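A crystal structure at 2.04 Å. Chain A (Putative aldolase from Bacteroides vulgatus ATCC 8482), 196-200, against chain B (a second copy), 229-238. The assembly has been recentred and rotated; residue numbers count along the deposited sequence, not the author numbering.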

ATOM      1  N   ASN A 196      -2.815  -6.570  -3.862  1.00  9.14           N
ATOM      2  CA  ASN A 196      -3.610  -6.005  -4.949  1.00  9.12           C
ATOM      3  C   ASN A 196      -4.198  -4.643  -4.581  1.00  7.85           C
ATOM      4  O   ASN A 196      -4.253  -3.743  -5.417  1.00  8.89           O
ATOM      5  CB  ASN A 196      -4.727  -6.970  -5.357  1.00  8.20           C
ATOM      6  CG  ASN A 196      -4.197  -8.216  -6.030  1.00  8.52           C
ATOM      7  OD1 ASN A 196      -4.469  -8.468  -7.208  1.00  9.27           O
ATOM      8  ND2 ASN A 196      -3.421  -9.000  -5.290  1.00  7.85           N
ATOM      9  N   LEU A 197      -4.632  -4.493  -3.332  1.00  9.67           N
ATOM     10  CA  LEU A 197      -5.207  -3.231  -2.859  1.00 10.89           C
ATOM     11  C   LEU A 197      -4.289  -2.549  -1.851  1.00 10.85           C
ATOM     12  O   LEU A 197      -4.682  -1.589  -1.182  1.00 10.68           O
ATOM     13  CB  LEU A 197      -6.570  -3.477  -2.207  1.00 10.45           C
ATOM     14  CG  LEU A 197      -7.692  -3.924  -3.145  1.00 13.02           C
ATOM     15  CD1 LEU A 197      -8.967  -4.196  -2.338  1.00 11.82           C
ATOM     16  CD2 LEU A 197      -7.930  -2.841  -4.200  1.00 11.46           C
ATOM     17  N   GLN A 198      -3.065  -3.053  -1.752  1.00 11.35           N
ATOM     18  CA  GLN A 198      -2.079  -2.534  -0.814  1.00 12.95           C
ATOM     19  C   GLN A 198      -2.568  -2.574   0.637  1.00 12.94           C
ATOM     20  O   GLN A 198      -2.265  -1.687   1.439  1.00 13.86           O
ATOM     21  CB  GLN A 198      -1.652  -1.117  -1.212  1.00 16.41           C
ATOM     22  CG  GLN A 198      -0.754  -1.098  -2.452  1.00 22.87           C
ATOM     23  CD  GLN A 198      -0.243   0.287  -2.798  1.00 27.04           C
ATOM     24  OE1 GLN A 198      -0.404   1.230  -2.024  1.00 31.91           O
ATOM     25  NE2 GLN A 198       0.392   0.414  -3.954  1.00 27.47           N
ATOM     26  N   LEU A 199      -3.329  -3.615   0.969  1.00 10.44           N
ATOM     27  CA  LEU A 199      -3.828  -3.789   2.329  1.00 10.44           C
ATOM     28  C   LEU A 199      -3.010  -4.875   3.044  1.00 11.28           C
ATOM     29  O   LEU A 199      -3.331  -5.276   4.164  1.00 11.82           O
ATOM     30  CB  LEU A 199      -5.311  -4.177   2.316  1.00  9.24           C
ATOM     31  CG  LEU A 199      -6.323  -3.126   1.833  1.00  8.44           C
ATOM     32  CD1 LEU A 199      -7.738  -3.717   1.870  1.00  5.66           C
ATOM     33  CD2 LEU A 199      -6.239  -1.887   2.719  1.00  6.85           C
ATOM     34  N   GLY A 200      -1.951  -5.343   2.389  1.00  9.22           N
ATOM     35  CA  GLY A 200      -1.116  -6.368   2.984  1.00  9.87           C
ATOM     36  C   GLY A 200      -0.606  -6.001   4.369  1.00  9.61           C
ATOM     37  O   GLY A 200      -0.721  -6.789   5.306  1.00 10.21           O
TER
ATOM     38  N   LEU B 229      -1.985   9.084  -1.960  1.00  9.85           N
ATOM     39  CA  LEU B 229      -2.911   7.985  -2.180  1.00  9.15           C
ATOM     40  C   LEU B 229      -3.124   7.929  -3.687  1.00  8.75           C
ATOM     41  O   LEU B 229      -3.290   8.971  -4.323  1.00  8.13           O
ATOM     42  CB  LEU B 229      -4.246   8.268  -1.489  1.00  8.47           C
ATOM     43  CG  LEU B 229      -5.431   7.373  -1.861  1.00  8.01           C
ATOM     44  CD1 LEU B 229      -5.100   5.915  -1.581  1.00  8.20           C
ATOM     45  CD2 LEU B 229      -6.644   7.805  -1.071  1.00  6.09           C
ATOM     46  N   LYS B 230      -3.088   6.728  -4.257  1.00  7.51           N
ATOM     47  CA  LYS B 230      -3.310   6.570  -5.693  1.00  8.70           C
ATOM     48  C   LYS B 230      -4.804   6.730  -5.940  1.00  8.63           C
ATOM     49  O   LYS B 230      -5.611   5.944  -5.435  1.00  9.45           O
ATOM     50  CB  LYS B 230      -2.848   5.189  -6.175  1.00  8.46           C
ATOM     51  CG  LYS B 230      -1.333   4.995  -6.141  1.00 10.51           C
ATOM     52  CD  LYS B 230      -0.944   3.553  -6.419  1.00 12.92           C
ATOM     53  CE  LYS B 230       0.552   3.354  -6.281  1.00 16.08           C
ATOM     54  NZ  LYS B 230       0.922   1.913  -6.351  1.00 20.13           N
HETATM   55  N   MSE B 231      -5.167   7.756  -6.703  1.00  8.87           N
HETATM   56  CA  MSE B 231      -6.570   8.022  -6.996  1.00  8.49           C
HETATM   57  C   MSE B 231      -7.243   6.783  -7.579  1.00  8.27           C
HETATM   58  O   MSE B 231      -8.376   6.462  -7.211  1.00  9.12           O
HETATM   59  CB  MSE B 231      -6.701   9.203  -7.969  1.00  9.22           C
HETATM   60  CG  MSE B 231      -8.141   9.576  -8.321  1.00 12.78           C
HETATM   61 SE   MSE B 231      -9.257  10.091  -6.783  1.00 20.79          SE
HETATM   62  CE  MSE B 231      -8.643  11.926  -6.585  1.00 16.65           C
ATOM     63  N   GLU B 232      -6.545   6.091  -8.479  1.00  7.28           N
ATOM     64  CA  GLU B 232      -7.096   4.893  -9.103  1.00  7.21           C
ATOM     65  C   GLU B 232      -7.416   3.838  -8.050  1.00  8.59           C
ATOM     66  O   GLU B 232      -8.367   3.076  -8.202  1.00  6.46           O
ATOM     67  CB  GLU B 232      -6.136   4.312 -10.157  1.00  6.63           C
ATOM     68  CG  GLU B 232      -4.747   3.948  -9.646  1.00  5.48           C
ATOM     69  CD  GLU B 232      -3.739   5.073  -9.820  1.00  7.80           C
ATOM     70  OE1 GLU B 232      -4.102   6.251  -9.600  1.00  5.66           O
ATOM     71  OE2 GLU B 232      -2.574   4.774 -10.161  1.00  9.95           O
ATOM     72  N   LEU B 233      -6.632   3.814  -6.976  1.00  7.76           N
ATOM     73  CA  LEU B 233      -6.845   2.858  -5.901  1.00  7.28           C
ATOM     74  C   LEU B 233      -8.093   3.222  -5.095  1.00  8.45           C
ATOM     75  O   LEU B 233      -8.919   2.366  -4.789  1.00  7.34           O
ATOM     76  CB  LEU B 233      -5.622   2.827  -4.984  1.00  8.35           C
ATOM     77  CG  LEU B 233      -5.606   1.788  -3.872  1.00  4.98           C
ATOM     78  CD1 LEU B 233      -5.857   0.417  -4.460  1.00  5.66           C
ATOM     79  CD2 LEU B 233      -4.258   1.836  -3.159  1.00  5.71           C
ATOM     80  N   LEU B 234      -8.229   4.495  -4.750  1.00  7.46           N
ATOM     81  CA  LEU B 234      -9.396   4.927  -3.994  1.00  6.92           C
ATOM     82  C   LEU B 234     -10.669   4.574  -4.758  1.00  6.63           C
ATOM     83  O   LEU B 234     -11.549   3.891  -4.235  1.00  6.07           O
ATOM     84  CB  LEU B 234      -9.349   6.438  -3.748  1.00  7.49           C
ATOM     85  CG  LEU B 234     -10.545   7.024  -2.984  1.00  6.66           C
ATOM     86  CD1 LEU B 234     -10.650   6.377  -1.600  1.00  6.80           C
ATOM     87  CD2 LEU B 234     -10.377   8.534  -2.857  1.00  6.97           C
ATOM     88  N   LEU B 235     -10.750   5.033  -6.002  1.00  6.24           N
ATOM     89  CA  LEU B 235     -11.914   4.788  -6.845  1.00  6.79           C
ATOM     90  C   LEU B 235     -12.231   3.298  -7.037  1.00  7.99           C
ATOM     91  O   LEU B 235     -13.397   2.897  -6.983  1.00  8.43           O
ATOM     92  CB  LEU B 235     -11.732   5.469  -8.209  1.00  4.16           C
ATOM     93  CG  LEU B 235     -11.482   6.989  -8.199  1.00  6.59           C
ATOM     94  CD1 LEU B 235     -11.541   7.535  -9.624  1.00  6.23           C
ATOM     95  CD2 LEU B 235     -12.529   7.698  -7.326  1.00  4.78           C
ATOM     96  N   THR B 236     -11.217   2.471  -7.270  1.00  7.41           N
ATOM     97  CA  THR B 236     -11.495   1.048  -7.448  1.00  8.21           C
ATOM     98  C   THR B 236     -12.117   0.471  -6.176  1.00  9.67           C
ATOM     99  O   THR B 236     -13.061  -0.319  -6.240  1.00  9.63           O
ATOM    100  CB  THR B 236     -10.228   0.244  -7.786  1.00  8.54           C
ATOM    101  OG1 THR B 236      -9.670   0.722  -9.018  1.00  7.13           O
ATOM    102  CG2 THR B 236     -10.571  -1.236  -7.940  1.00  7.73           C
ATOM    103  N   TYR B 237     -11.599   0.886  -5.023  1.00  9.46           N
ATOM    104  CA  TYR B 237     -12.107   0.409  -3.742  1.00 10.90           C
ATOM    105  C   TYR B 237     -13.524   0.916  -3.469  1.00 11.18           C
ATOM    106  O   TYR B 237     -14.391   0.149  -3.043  1.00 11.15           O
ATOM    107  CB  TYR B 237     -11.191   0.859  -2.604  1.00 10.55           C
ATOM    108  CG  TYR B 237     -11.490   0.172  -1.293  1.00 13.19           C
ATOM    109  CD1 TYR B 237     -10.824  -0.999  -0.934  1.00 13.84           C
ATOM    110  CD2 TYR B 237     -12.466   0.669  -0.425  1.00 13.38           C
ATOM    111  CE1 TYR B 237     -11.120  -1.662   0.257  1.00 13.26           C
ATOM    112  CE2 TYR B 237     -12.770   0.011   0.771  1.00 13.64           C
ATOM    113  CZ  TYR B 237     -12.091  -1.154   1.102  1.00 14.03           C
ATOM    114  OH  TYR B 237     -12.376  -1.808   2.282  1.00 15.49           O
ATOM    115  N   LEU B 238     -13.757   2.206  -3.702  1.00 10.42           N
ATOM    116  CA  LEU B 238     -15.081   2.787  -3.477  1.00 11.07           C
ATOM    117  C   LEU B 238     -16.103   2.207  -4.444  1.00 11.71           C
ATOM    118  O   LEU B 238     -17.276   2.036  -4.092  1.00 12.02           O
ATOM    119  CB  LEU B 238     -15.041   4.313  -3.622  1.00 10.87           C
ATOM    120  CG  LEU B 238     -14.283   5.094  -2.542  1.00 10.31           C
ATOM    121  CD1 LEU B 238     -14.392   6.584  -2.819  1.00  9.99           C
ATOM    122  CD2 LEU B 238     -14.851   4.766  -1.173  1.00 11.60           C
TER

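A short, non-regular segment of chain A packs against the first turns of a helix in the second copy through a small, mainly apolar contact, with one close polar approach beside it. About 298 Å² is buried between the two stretches, counting both sides, and Leu197(A) and Leu233(B) have the most area covered by the opposing stretch. Their CA atoms are the closest CA pair across the two stretches, 7.0 Å apart, a spacing that leaves room for side chains to meet between the main chains.

Leu197(A) is the centre of the apolar packing. Its CA-to-CB bond runs sideways to the helix, yet its m,t rotamer brings both methyls into contact: CD2 lies 3.9 Å from CD1 of Leu233(B), and CD1 lies 4.0 Å from CD1 of Tyr237(B). One leucine thus touches two residues four apart in the helix, which successive turns place on the same side. Leu233(B) and Tyr237(B) both direct CA-to-CB toward chain A, and the backbone bond from Tyr237(B) N to Leu233(B) O, 3.1 Å, ties these turns together. The methyl CD1 of Leu197(A) meets the tyrosine ring at its edge, near the ring plane. Leu199(A) adds a looser contact to the same ring, its CD1 standing 4.3 Å from CE1 of Tyr237(B) in an oblique position. Contacts at these distances are van der Waals packing between carbon atoms.

The polar approach lies at the start of the helix. Lys230(B), at the N-cap position, has a nearly extended side chain with chi2 to chi4 all t, which carries its ammonium group to Gln198(A). NZ of Lys230(B) is 2.9 Å from the atom modelled as NE2 of Gln198(A); the amide is probably turned over in the model, so whether this pair is a hydrogen bond remains open. Gln198(A) points its CA-to-CB bond toward chain B from a backbone with positive phi (57°), and it also covers part of Leu233(B).

Within chain B, the carbonyl O of Lys230(B) accepts a bond from Leu234(B) N at 3.1 Å and a weak one from Leu233(B) N at 2.8 Å, fixing the first turn. One turn on, Thr236(B) OG1 donates to Glu232(B) O at 2.8 Å, so its hydroxyl is engaged with its own helix. Met231(B), a selenomethionine, and Leu234(B), Leu235(B) and Leu238(B) are out of reach of the chain A stretch, leaving Lys230(B), Leu233(B) and Tyr237(B) to make the close contacts.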